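Putative metal-dependent phosphoesterase (Bifidobacterium adolescentis, PDB 3O0F) hydrolyses phosphoester bonds as a metal-dependent phosphoesterase of the PHP family, binding iron, zinc and adenosine monophosphate. Local coordinates at residues V22-T27 with A48-T53. Residues are numbered along the deposited sequence; the frame is centred on the assembly and turned at random.
Sequences VFSDGT and ADHDTT. With ZN (zinc ion), chain C; AMP (adenosine monophosphate), chain B.
Ser24 and Asp49 meet where the loop following strand 15-19 lies against the one following strand 44-47, two parallel neighbours in the sheet of the PHP domain. The serine can be followed outward. Ser24 CB packs 3.6 Å from the backbone N of His50 and lies in the plane of that residue's imidazole, at the ring edge. With chi1 at 56°, OG sits between the backbone N and the carbonyl carbon and points at the other loop. There Ser24 OG donates a hydrogen bond to Asp49 OD1 at 2.7 Å, reaching the carboxylate oxygen on its anti side, 26° out of plane. Ser24 OG also accepts a weak bond from His50 N, long at 3.3 Å although nearly straight. Asp49 OD1 is also bonded by the backbone N of Thr21, so one oxygen takes two donors from the first loop, while Asp49 OD2, which has a polar partner of its own in a residue adjoining the segments, lies 3.7 Å from Phe23 CB. An alanine in place of Asp49 would probably leave Ser24 OG and Thr21 N without this acceptor and let the serine hydroxyl turn.

Beside this polar link, Asp25 and His50 converge on zinc. Both Asp25 oxygens bind the metal in a bidentate grip, OD1 at 2.3 Å and OD2 at 2.2 Å from zinc. His50 NE2 coordinates the same zinc at 2.1 Å. Carboxylate and imidazole planes stand 78° apart, with Asp25 OD1 in the ring plane at its edge. His263 adds a further ligand, and Asp25 OD2 comes 3.4 Å from C8 of adenosine monophosphate. The chemistry implies a second shell: Ser24, held by Asp49, contacts both the backbone and the ring edge of His50, and so probably helps position this zinc ligand beside the bound nucleotide.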
loop_
_atom_site.group_PDB
_atom_site.type_symbol
_atom_site.label_atom_id
_atom_site.label_comp_id
_atom_site.label_asym_id
_atom_site.label_seq_id
_atom_site.Cartn_x
_atom_site.Cartn_y
_atom_site.Cartn_z
ATOM N N VAL A 22 -4.172 2.312 10.756
ATOM C CA VAL A 22 -4.920 1.225 11.405
ATOM C C VAL A 22 -6.027 0.571 10.568
ATOM O O VAL A 22 -6.419 -0.542 10.872
ATOM C CB VAL A 22 -5.590 1.719 12.767
ATOM C CG1 VAL A 22 -4.516 1.982 13.833
ATOM C CG2 VAL A 22 -6.487 2.919 12.552
ATOM N N PHE A 23 -6.526 1.235 9.523
ATOM C CA PHE A 23 -7.481 0.574 8.603
ATOM C C PHE A 23 -6.825 -0.521 7.753
ATOM O O PHE A 23 -7.523 -1.319 7.103
ATOM C CB PHE A 23 -8.252 1.571 7.772
ATOM C CG PHE A 23 -9.205 2.373 8.570
ATOM C CD1 PHE A 23 -10.480 1.888 8.851
ATOM C CD2 PHE A 23 -8.831 3.613 9.077
ATOM C CE1 PHE A 23 -11.341 2.618 9.664
ATOM C CE2 PHE A 23 -9.695 4.345 9.862
ATOM C CZ PHE A 23 -10.957 3.836 10.144
ATOM N N SER A 24 -5.497 -0.610 7.791
ATOM C CA SER A 24 -4.819 -1.857 7.375
ATOM C C SER A 24 -3.716 -2.243 8.363
ATOM O O SER A 24 -4.023 -2.728 9.461
ATOM C CB SER A 24 -4.329 -1.809 5.907
ATOM O OG SER A 24 -3.472 -0.727 5.619
ATOM N N ASP A 25 -2.448 -2.025 7.993
ATOM C CA ASP A 25 -1.334 -2.472 8.803
ATOM C C ASP A 25 -0.465 -1.380 9.447
ATOM O O ASP A 25 0.618 -1.677 9.952
ATOM C CB ASP A 25 -0.482 -3.494 8.043
ATOM C CG ASP A 25 0.105 -2.973 6.737
ATOM O OD1 ASP A 25 -0.246 -1.851 6.256
ATOM O OD2 ASP A 25 0.967 -3.723 6.162
ATOM N N GLY A 26 -0.919 -0.122 9.391
ATOM C CA GLY A 26 -0.250 0.967 10.068
ATOM C C GLY A 26 -0.702 0.938 11.533
ATOM O O GLY A 26 -1.587 0.186 11.890
ATOM N N THR A 27 -0.040 1.716 12.381
ATOM C CA THR A 27 -0.322 1.731 13.819
ATOM C C THR A 27 -1.104 2.984 14.252
ATOM O O THR A 27 -1.572 3.078 15.409
ATOM C CB THR A 27 0.967 1.570 14.667
ATOM O OG1 THR A 27 1.821 2.705 14.509
ATOM C CG2 THR A 27 1.714 0.299 14.296
ATOM N N ALA A 48 -3.295 5.322 1.818
ATOM C CA ALA A 48 -3.150 4.248 0.800
ATOM C C ALA A 48 -3.229 2.892 1.449
ATOM O O ALA A 48 -2.409 2.015 1.173
ATOM C CB ALA A 48 -1.812 4.388 0.041
ATOM N N ASP A 49 -4.198 2.701 2.336
ATOM C CA ASP A 49 -4.329 1.400 2.970
ATOM C C ASP A 49 -4.585 0.232 1.993
ATOM O O ASP A 49 -5.122 0.426 0.903
ATOM C CB ASP A 49 -5.435 1.432 4.032
ATOM C CG ASP A 49 -5.029 2.234 5.259
ATOM O OD1 ASP A 49 -3.988 1.867 5.860
ATOM O OD2 ASP A 49 -5.741 3.206 5.599
ATOM N N HIS A 50 -4.212 -0.973 2.423
ATOM C CA HIS A 50 -4.328 -2.197 1.619
ATOM C C HIS A 50 -5.796 -2.552 1.373
ATOM O O HIS A 50 -6.557 -2.668 2.321
ATOM C CB HIS A 50 -3.679 -3.362 2.363
ATOM C CG HIS A 50 -2.217 -3.203 2.552
ATOM N ND1 HIS A 50 -1.313 -3.504 1.557
ATOM C CD2 HIS A 50 -1.489 -2.772 3.612
ATOM C CE1 HIS A 50 -0.094 -3.247 1.989
ATOM N NE2 HIS A 50 -0.174 -2.829 3.235
ATOM N N ASP A 51 -6.176 -2.671 0.100
ATOM C CA ASP A 51 -7.465 -3.270 -0.341
ATOM C C ASP A 51 -8.741 -2.684 0.317
ATOM O O ASP A 51 -9.658 -3.414 0.672
ATOM C CB ASP A 51 -7.377 -4.784 -0.153
ATOM C CG ASP A 51 -6.147 -5.366 -0.815
ATOM O OD1 ASP A 51 -6.010 -5.162 -2.041
ATOM O OD2 ASP A 51 -5.306 -6.010 -0.133
ATOM N N THR A 52 -8.751 -1.366 0.515
ATOM C CA THR A 52 -9.831 -0.700 1.233
ATOM C C THR A 52 -9.863 0.812 0.992
ATOM O O THR A 52 -8.835 1.444 0.680
ATOM C CB THR A 52 -9.711 -0.939 2.771
ATOM O OG1 THR A 52 -10.919 -0.524 3.434
ATOM C CG2 THR A 52 -8.474 -0.182 3.367
ATOM N N THR A 53 -11.055 1.382 1.200
ATOM C CA THR A 53 -11.242 2.841 1.350
ATOM C C THR A 53 -11.801 3.182 2.724
ATOM O O THR A 53 -12.341 4.273 2.932
ATOM C CB THR A 53 -12.248 3.357 0.289
ATOM O OG1 THR A 53 -13.510 2.684 0.477
ATOM C CG2 THR A 53 -11.724 3.062 -1.091
HETATM ZN ZN ZN C . 1.341 -2.181 4.572
HETATM P P AMP B . 0.485 -10.043 3.463
HETATM O O1P AMP B . -0.018 -9.187 2.358
HETATM O O2P AMP B . -0.641 -10.349 4.416
HETATM O O3P AMP B . 1.276 -11.273 3.015
HETATM O "O5'" AMP B . 1.515 -9.139 4.300
HETATM C "C5'" AMP B . 2.733 -8.741 3.721
HETATM C "C4'" AMP B . 2.858 -7.266 3.950
HETATM O "O4'" AMP B . 3.267 -6.945 5.307
HETATM C "C3'" AMP B . 3.890 -6.660 3.004
HETATM O "O3'" AMP B . 3.208 -5.911 2.007
HETATM C "C2'" AMP B . 4.587 -5.728 3.980
HETATM O "O2'" AMP B . 5.638 -4.828 3.625
HETATM C "C1'" AMP B . 3.745 -5.603 5.241
HETATM N N9 AMP B . 4.526 -5.185 6.421
HETATM C C8 AMP B . 4.094 -4.327 7.348
HETATM N N7 AMP B . 5.033 -4.158 8.303
HETATM C C5 AMP B . 6.090 -4.923 7.986
HETATM C C6 AMP B . 7.414 -5.205 8.565
HETATM N N6 AMP B . 7.831 -4.609 9.729
HETATM N N1 AMP B . 8.190 -6.091 7.908
HETATM C C2 AMP B . 7.824 -6.704 6.769
HETATM N N3 AMP B . 6.637 -6.486 6.185
HETATM C C4 AMP B . 5.751 -5.612 6.735
#